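Local coordinates for thymidylate synthase (Enterobacteria phage T4, PDB 1TIS), which catalyses the reductive methylation of dUMP to dTMP, using 5,10-methylenetetrahydrofolate as one-carbon donor and reductant, and works as a homodimer, at the interface of chains A and B. Numbering follows the deposited sequence. Chains: chain A/B, Thymidylate synthase.

Contact 1: the interface of chains A and B. Residues chain A 18-21, 177, 215; chain B 134, 136, 165.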
loop_
_atom_site.group_PDB
_atom_site.type_symbol
_atom_site.label_atom_id
_atom_site.label_comp_id
_atom_site.label_asym_id
_atom_site.label_seq_id
_atom_site.Cartn_x
_atom_site.Cartn_y
_atom_site.Cartn_z
ATOM N N THR A 18 16.278 -16.162 6.816
ATOM C CA THR A 18 17.158 -15.098 7.210
ATOM C C THR A 18 16.965 -14.459 8.584
ATOM O O THR A 18 15.973 -14.615 9.313
ATOM C CB THR A 18 17.044 -14.174 5.929
ATOM O OG1 THR A 18 17.948 -14.830 5.028
ATOM C CG2 THR A 18 17.369 -12.682 6.045
ATOM N N ASP A 19 18.103 -13.865 8.952
ATOM C CA ASP A 19 18.249 -13.029 10.130
ATOM C C ASP A 19 17.387 -11.780 9.873
ATOM O O ASP A 19 17.004 -11.431 8.748
ATOM C CB ASP A 19 19.743 -12.686 10.318
ATOM C CG ASP A 19 20.189 -12.789 11.770
ATOM O OD1 ASP A 19 20.041 -13.853 12.383
ATOM O OD2 ASP A 19 20.683 -11.791 12.285
ATOM N N ASP A 20 17.104 -11.049 10.928
ATOM C CA ASP A 20 16.008 -10.103 10.901
ATOM C C ASP A 20 16.272 -9.119 12.046
ATOM O O ASP A 20 17.435 -8.987 12.439
ATOM C CB ASP A 20 14.724 -10.977 11.059
ATOM C CG ASP A 20 14.814 -12.056 12.161
ATOM O OD1 ASP A 20 15.381 -13.133 11.951
ATOM O OD2 ASP A 20 14.326 -11.809 13.259
ATOM N N ARG A 21 15.280 -8.441 12.635
ATOM C CA ARG A 21 15.555 -7.561 13.754
ATOM C C ARG A 21 15.700 -8.279 15.072
ATOM O O ARG A 21 16.841 -8.469 15.481
ATOM C CB ARG A 21 14.478 -6.510 13.937
ATOM C CG ARG A 21 14.731 -5.349 13.006
ATOM C CD ARG A 21 13.755 -4.241 13.312
ATOM N NE ARG A 21 14.357 -3.307 14.237
ATOM C CZ ARG A 21 13.707 -2.226 14.664
ATOM N NH1 ARG A 21 12.467 -1.949 14.267
ATOM N NH2 ARG A 21 14.320 -1.416 15.521
ATOM N N SER A 177 4.462 -6.108 7.859
ATOM C CA SER A 177 5.088 -7.385 8.188
ATOM C C SER A 177 3.923 -8.261 8.637
ATOM O O SER A 177 2.991 -7.746 9.278
ATOM C CB SER A 177 6.121 -7.203 9.328
ATOM O OG SER A 177 7.282 -8.040 9.198
ATOM N N ASN A 215 6.644 -7.819 4.288
ATOM C CA ASN A 215 7.393 -8.970 4.731
ATOM C C ASN A 215 6.537 -10.032 5.397
ATOM O O ASN A 215 6.337 -10.057 6.626
ATOM C CB ASN A 215 8.440 -8.509 5.667
ATOM C CG ASN A 215 9.537 -9.525 5.810
ATOM O OD1 ASN A 215 10.662 -9.302 5.379
ATOM N ND2 ASN A 215 9.278 -10.664 6.428
ATOM N N ASN B 134 17.770 -5.149 8.143
ATOM C CA ASN B 134 16.669 -6.085 8.183
ATOM C C ASN B 134 15.519 -5.607 9.096
ATOM O O ASN B 134 14.800 -6.405 9.717
ATOM C CB ASN B 134 17.253 -7.486 8.586
ATOM C CG ASN B 134 17.754 -8.365 7.401
ATOM O OD1 ASN B 134 18.947 -8.507 7.091
ATOM N ND2 ASN B 134 16.864 -9.031 6.685
ATOM N N ARG B 136 11.766 -3.664 9.316
ATOM C CA ARG B 136 10.593 -3.689 8.423
ATOM C C ARG B 136 9.902 -2.319 8.231
ATOM O O ARG B 136 9.298 -2.065 7.195
ATOM C CB ARG B 136 9.566 -4.730 8.941
ATOM C CG ARG B 136 10.125 -6.155 9.082
ATOM C CD ARG B 136 10.908 -6.728 7.856
ATOM N NE ARG B 136 11.866 -7.794 8.215
ATOM C CZ ARG B 136 12.790 -8.316 7.378
ATOM N NH1 ARG B 136 12.924 -7.926 6.102
ATOM N NH2 ARG B 136 13.597 -9.280 7.830
ATOM N N ARG B 165 17.535 -7.954 1.173
ATOM C CA ARG B 165 17.764 -9.404 1.022
ATOM C C ARG B 165 19.026 -9.874 1.749
ATOM O O ARG B 165 19.062 -9.879 2.977
ATOM C CB ARG B 165 17.859 -9.764 -0.461
ATOM C CG ARG B 165 16.437 -9.946 -0.946
ATOM C CD ARG B 165 16.215 -10.889 -2.124
ATOM N NE ARG B 165 17.041 -10.573 -3.285
ATOM C CZ ARG B 165 16.846 -11.117 -4.496
ATOM N NH1 ARG B 165 15.863 -11.990 -4.691
ATOM N NH2 ARG B 165 17.635 -10.795 -5.535
#

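Contact 2: the interface of chains A and B. Residues chain A 30-33, 174, 212-215; chain B 33, 161, 163, 171-172, 174, 210, 212.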
loop_
_atom_site.group_PDB
_atom_site.type_symbol
_atom_site.label_atom_id
_atom_site.label_comp_id
_atom_site.label_asym_id
_atom_site.label_seq_id
_atom_site.Cartn_x
_atom_site.Cartn_y
_atom_site.Cartn_z
ATOM N N PHE A 30 9.080 -11.375 0.568
ATOM C CA PHE A 30 8.569 -9.992 0.476
ATOM C C PHE A 30 7.713 -9.766 -0.767
ATOM O O PHE A 30 8.207 -9.860 -1.896
ATOM C CB PHE A 30 9.763 -8.996 0.458
ATOM C CG PHE A 30 9.452 -7.524 0.204
ATOM C CD1 PHE A 30 8.781 -6.774 1.159
ATOM C CD2 PHE A 30 9.863 -6.941 -0.997
ATOM C CE1 PHE A 30 8.521 -5.447 0.904
ATOM C CE2 PHE A 30 9.600 -5.610 -1.242
ATOM C CZ PHE A 30 8.928 -4.871 -0.286
ATOM N N GLY A 31 6.441 -9.493 -0.630
ATOM C CA GLY A 31 5.671 -9.171 -1.797
ATOM C C GLY A 31 4.608 -10.182 -2.008
ATOM O O GLY A 31 4.729 -10.938 -2.938
ATOM N N SER A 32 3.539 -10.280 -1.242
ATOM C CA SER A 32 2.485 -11.261 -1.504
ATOM C C SER A 32 1.174 -10.531 -1.823
ATOM O O SER A 32 1.091 -9.325 -1.645
ATOM C CB SER A 32 2.360 -12.134 -0.266
ATOM O OG SER A 32 3.679 -12.300 0.251
ATOM N N LYS A 33 0.115 -11.159 -2.308
ATOM C CA LYS A 33 -1.195 -10.568 -2.548
ATOM C C LYS A 33 -2.138 -11.770 -2.672
ATOM O O LYS A 33 -1.718 -12.847 -3.108
ATOM C CB LYS A 33 -1.151 -9.744 -3.821
ATOM C CG LYS A 33 -2.493 -9.380 -4.435
ATOM C CD LYS A 33 -2.369 -8.164 -5.362
ATOM C CE LYS A 33 -2.151 -6.962 -4.447
ATOM N NZ LYS A 33 -1.864 -5.732 -5.149
ATOM N N TYR A 174 -2.732 -2.994 2.898
ATOM C CA TYR A 174 -1.309 -3.269 2.722
ATOM C C TYR A 174 -0.787 -3.514 4.142
ATOM O O TYR A 174 -1.158 -2.794 5.078
ATOM C CB TYR A 174 -0.644 -2.086 2.069
ATOM C CG TYR A 174 0.807 -2.320 1.767
ATOM C CD1 TYR A 174 1.746 -2.301 2.791
ATOM C CD2 TYR A 174 1.161 -2.532 0.458
ATOM C CE1 TYR A 174 3.076 -2.504 2.500
ATOM C CE2 TYR A 174 2.490 -2.722 0.160
ATOM C CZ TYR A 174 3.415 -2.703 1.183
ATOM O OH TYR A 174 4.724 -2.862 0.867
ATOM N N SER A 212 -2.318 -6.952 0.282
ATOM C CA SER A 212 -0.996 -6.781 -0.275
ATOM C C SER A 212 0.004 -6.976 0.843
ATOM O O SER A 212 -0.152 -6.445 1.951
ATOM C CB SER A 212 -0.908 -5.415 -0.872
ATOM O OG SER A 212 -1.936 -5.195 -1.835
ATOM N N GLY A 213 1.061 -7.722 0.596
ATOM C CA GLY A 213 1.986 -8.036 1.660
ATOM C C GLY A 213 3.356 -7.447 1.424
ATOM O O GLY A 213 3.826 -7.258 0.291
ATOM N N GLY A 214 3.909 -7.131 2.574
ATOM C CA GLY A 214 5.267 -6.696 2.614
ATOM C C GLY A 214 6.096 -7.873 3.092
ATOM O O GLY A 214 6.261 -8.883 2.390
ATOM N N ASN A 215 6.644 -7.819 4.288
ATOM C CA ASN A 215 7.393 -8.970 4.731
ATOM C C ASN A 215 6.537 -10.032 5.397
ATOM O O ASN A 215 6.337 -10.057 6.626
ATOM C CB ASN A 215 8.440 -8.509 5.667
ATOM C CG ASN A 215 9.537 -9.525 5.810
ATOM O OD1 ASN A 215 10.662 -9.302 5.379
ATOM N ND2 ASN A 215 9.278 -10.664 6.428
ATOM N N LYS B 33 -0.415 -6.880 -9.075
ATOM C CA LYS B 33 0.905 -6.874 -8.458
ATOM C C LYS B 33 1.817 -7.525 -9.504
ATOM O O LYS B 33 1.364 -8.372 -10.281
ATOM C CB LYS B 33 0.861 -7.668 -7.165
ATOM C CG LYS B 33 2.202 -8.097 -6.592
ATOM C CD LYS B 33 2.093 -8.407 -5.094
ATOM C CE LYS B 33 1.918 -7.059 -4.400
ATOM N NZ LYS B 33 1.649 -7.157 -2.984
ATOM N N GLN B 161 7.651 0.383 0.376
ATOM C CA GLN B 161 8.311 -0.393 1.408
ATOM C C GLN B 161 9.628 -0.808 0.774
ATOM O O GLN B 161 9.659 -1.116 -0.421
ATOM C CB GLN B 161 7.467 -1.627 1.705
ATOM C CG GLN B 161 6.911 -1.981 3.071
ATOM C CD GLN B 161 7.933 -2.580 4.013
ATOM O OE1 GLN B 161 9.125 -2.271 3.970
ATOM N NE2 GLN B 161 7.552 -3.477 4.902
ATOM N N ASN B 163 12.927 -3.581 1.307
ATOM C CA ASN B 163 13.268 -4.835 1.990
ATOM C C ASN B 163 14.730 -5.063 1.669
ATOM O O ASN B 163 15.148 -4.781 0.537
ATOM C CB ASN B 163 12.497 -6.007 1.429
ATOM C CG ASN B 163 11.977 -6.979 2.463
ATOM O OD1 ASN B 163 10.992 -6.714 3.147
ATOM N ND2 ASN B 163 12.530 -8.175 2.576
ATOM N N LEU B 171 12.162 -2.696 -3.679
ATOM C CA LEU B 171 11.232 -1.624 -3.403
ATOM C C LEU B 171 9.866 -2.067 -3.855
ATOM O O LEU B 171 9.754 -2.781 -4.850
ATOM C CB LEU B 171 11.568 -0.331 -4.165
ATOM C CG LEU B 171 10.690 0.917 -3.849
ATOM C CD1 LEU B 171 11.536 2.134 -4.087
ATOM C CD2 LEU B 171 9.436 0.999 -4.701
ATOM N N GLN B 172 8.787 -1.631 -3.217
ATOM C CA GLN B 172 7.430 -1.946 -3.665
ATOM C C GLN B 172 6.493 -0.739 -3.533
ATOM O O GLN B 172 6.288 -0.219 -2.448
ATOM C CB GLN B 172 6.892 -3.134 -2.845
ATOM C CG GLN B 172 5.415 -3.289 -3.046
ATOM C CD GLN B 172 4.883 -4.489 -2.351
ATOM O OE1 GLN B 172 4.257 -5.286 -3.024
ATOM N NE2 GLN B 172 5.099 -4.741 -1.076
ATOM N N TYR B 174 2.704 1.263 -3.991
ATOM C CA TYR B 174 1.272 1.019 -4.142
ATOM C C TYR B 174 0.765 2.207 -4.966
ATOM O O TYR B 174 1.167 3.353 -4.725
ATOM C CB TYR B 174 0.625 0.955 -2.783
ATOM C CG TYR B 174 -0.835 0.616 -2.842
ATOM C CD1 TYR B 174 -1.759 1.570 -3.252
ATOM C CD2 TYR B 174 -1.214 -0.649 -2.465
ATOM C CE1 TYR B 174 -3.097 1.252 -3.290
ATOM C CE2 TYR B 174 -2.551 -0.967 -2.488
ATOM C CZ TYR B 174 -3.460 -0.014 -2.897
ATOM O OH TYR B 174 -4.777 -0.337 -2.885
ATOM N N ILE B 210 8.630 -4.632 -7.060
ATOM C CA ILE B 210 7.280 -5.196 -6.985
ATOM C C ILE B 210 6.298 -4.067 -7.037
ATOM O O ILE B 210 6.573 -3.021 -6.482
ATOM C CB ILE B 210 7.072 -5.935 -5.678
ATOM C CG1 ILE B 210 8.230 -6.831 -5.336
ATOM C CG2 ILE B 210 5.876 -6.828 -5.826
ATOM C CD1 ILE B 210 8.033 -7.293 -3.882
ATOM N N SER B 212 2.155 -2.791 -6.430
ATOM C CA SER B 212 0.830 -3.189 -6.016
ATOM C C SER B 212 -0.157 -2.241 -6.658
ATOM O O SER B 212 0.028 -1.015 -6.659
ATOM C CB SER B 212 0.766 -3.138 -4.524
ATOM O OG SER B 212 1.784 -3.937 -3.927
#

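Contact 1: the interface of chains A and B
Two loop residues of chain B, B:Asn134 and B:Arg136, bury most surface in this part of the thymidylate synthase dimer interface, 61 and 53 Å². B:Asn134 lies against the loop that follows strand 17-18 of chain A. Its CB packs on the backbone of A:Asp20, 3.7 Å from CA, and its amide tip crosses A:Thr18 at about a right angle, ND2 standing 3.7 Å from the methyl CG2. The amide nitrogen ND2 is also 3.2 Å from the carbonyl O of A:Asp19, but its N-H points elsewhere, so the pair is a polar contact. A short, flat amide suits this place, since it fits closely against a turn of main chain.

B:Arg136 bends at chi2 (-49°), which carries its guanidinium across A:Asn215. The aliphatic part passes A:Ser177, whose hydroxyl OG lies 3.4 Å from CG of B:Arg136. Beyond it, A:Asn215 crosses obliquely over one guanidinium face, the two planes 45° apart, with CG 3.4 Å above the plane and towards its rim. OD1 of A:Asn215 lies 2.7 Å from NH1 of B:Arg136, above the guanidinium plane and not along an N-H, so it is not a hydrogen bond; any attraction would be electrostatic. The carbonyl O of B:Asn134 lies against the opposite face, toward its rim, and CB of A:Asp20 meets the edge in plane. The A:Asp20 carboxylate, its OD1 5.9 Å from NH2 of B:Arg136, is near without touching and may temper the positive charge.

By family similarity, B:Arg136 binds dUMP with A:Arg21 and A:Ser177 of the other subunit. The site thus sits where loops of both chains meet at the rim of the dimer interface, beside the shared nucleotide pocket.

Contact 2: the interface of chains A and B
With CG anti to the backbone N in A:Phe30 (chi1 173°), and likewise in A:Tyr174 and B:Gln172, one aromatic ring is laid against chain B and a phenol is brought tip to tip with an amide. B:Gln172 stays extended beyond CG. In the thymidylate synthase family the dimer forms by such face-to-face packing of beta-sheets, here through strands 26-30, 33-37, 157-164, 168-175 and 205-213.

The amide nitrogen NE2 of B:Gln172 donates two hydrogen bonds. The one to the carbonyl O of A:Gly213 (3.1 Å) is nearly straight, 174° at the hydrogen, and the acceptor lies in the amide plane, although NE2 stands above the carbonyl plane. The other, to the phenol OH of A:Tyr174 (2.7 Å), is bent, with OH tilted from the amide plane. Glutamine suits this place because one primary amide nitrogen can serve two acceptors, which together should fix its rotation. The aliphatic part of B:Gln161 runs obliquely beside the tyrosine, CG 3.9 Å from CE1 of A:Tyr174.

A:Phe30 buries 73 Å². B:Asn163, though poorly ordered, places its CB over the ring centre, 3.6 Å from the ring centroid of A:Phe30, in a CH-pi contact, with its amide stacked at 23° to the ring. B:Ile210 brings its terminal methyl CD1 to 3.4 Å from CD2 of A:Phe30, while CB of B:Gln172 meets CZ of A:Phe30 at 3.7 Å. A flat hydrophobic ring can touch all three side chains at once, taking B:Asn163 on its face, and A:Gly31, lacking a side chain, lets the isoleucine methyl lie against its CA.

Near the dyad A:Lys33 and B:Lys33, both poorly ordered, bend at chi3 and meet tip to tip. The side-chain amine NZ of B:Lys33 donates to the carbonyl O of A:Ser32 (2.6 Å) from above the carbonyl plane. The two NZ atoms of A:Lys33 and B:Lys33 are 4.4 Å apart; the carbonyl may ease their repulsion, and their proximity could favour loss of a proton.

The C-alpha centres of contact 1 and contact 2 lie about 14 Å apart, joined by A:Asn215, which follows strand 205-213 and meets B:Arg136 in one and B:Asn163 in the other. Contact 2 is built mainly on strands near the dyad, contact 1 mainly on loops at the rim. Their centres are about 11 Å (contact 2) and 13 Å (contact 1) from the active-site nucleophile A:Cys156. Since the dimer is two-fold symmetric, both contacts recur with the chains exchanged. Sheet packing therefore probably helps hold in register the loops from which each subunit contributes to its neighbour's dUMP site.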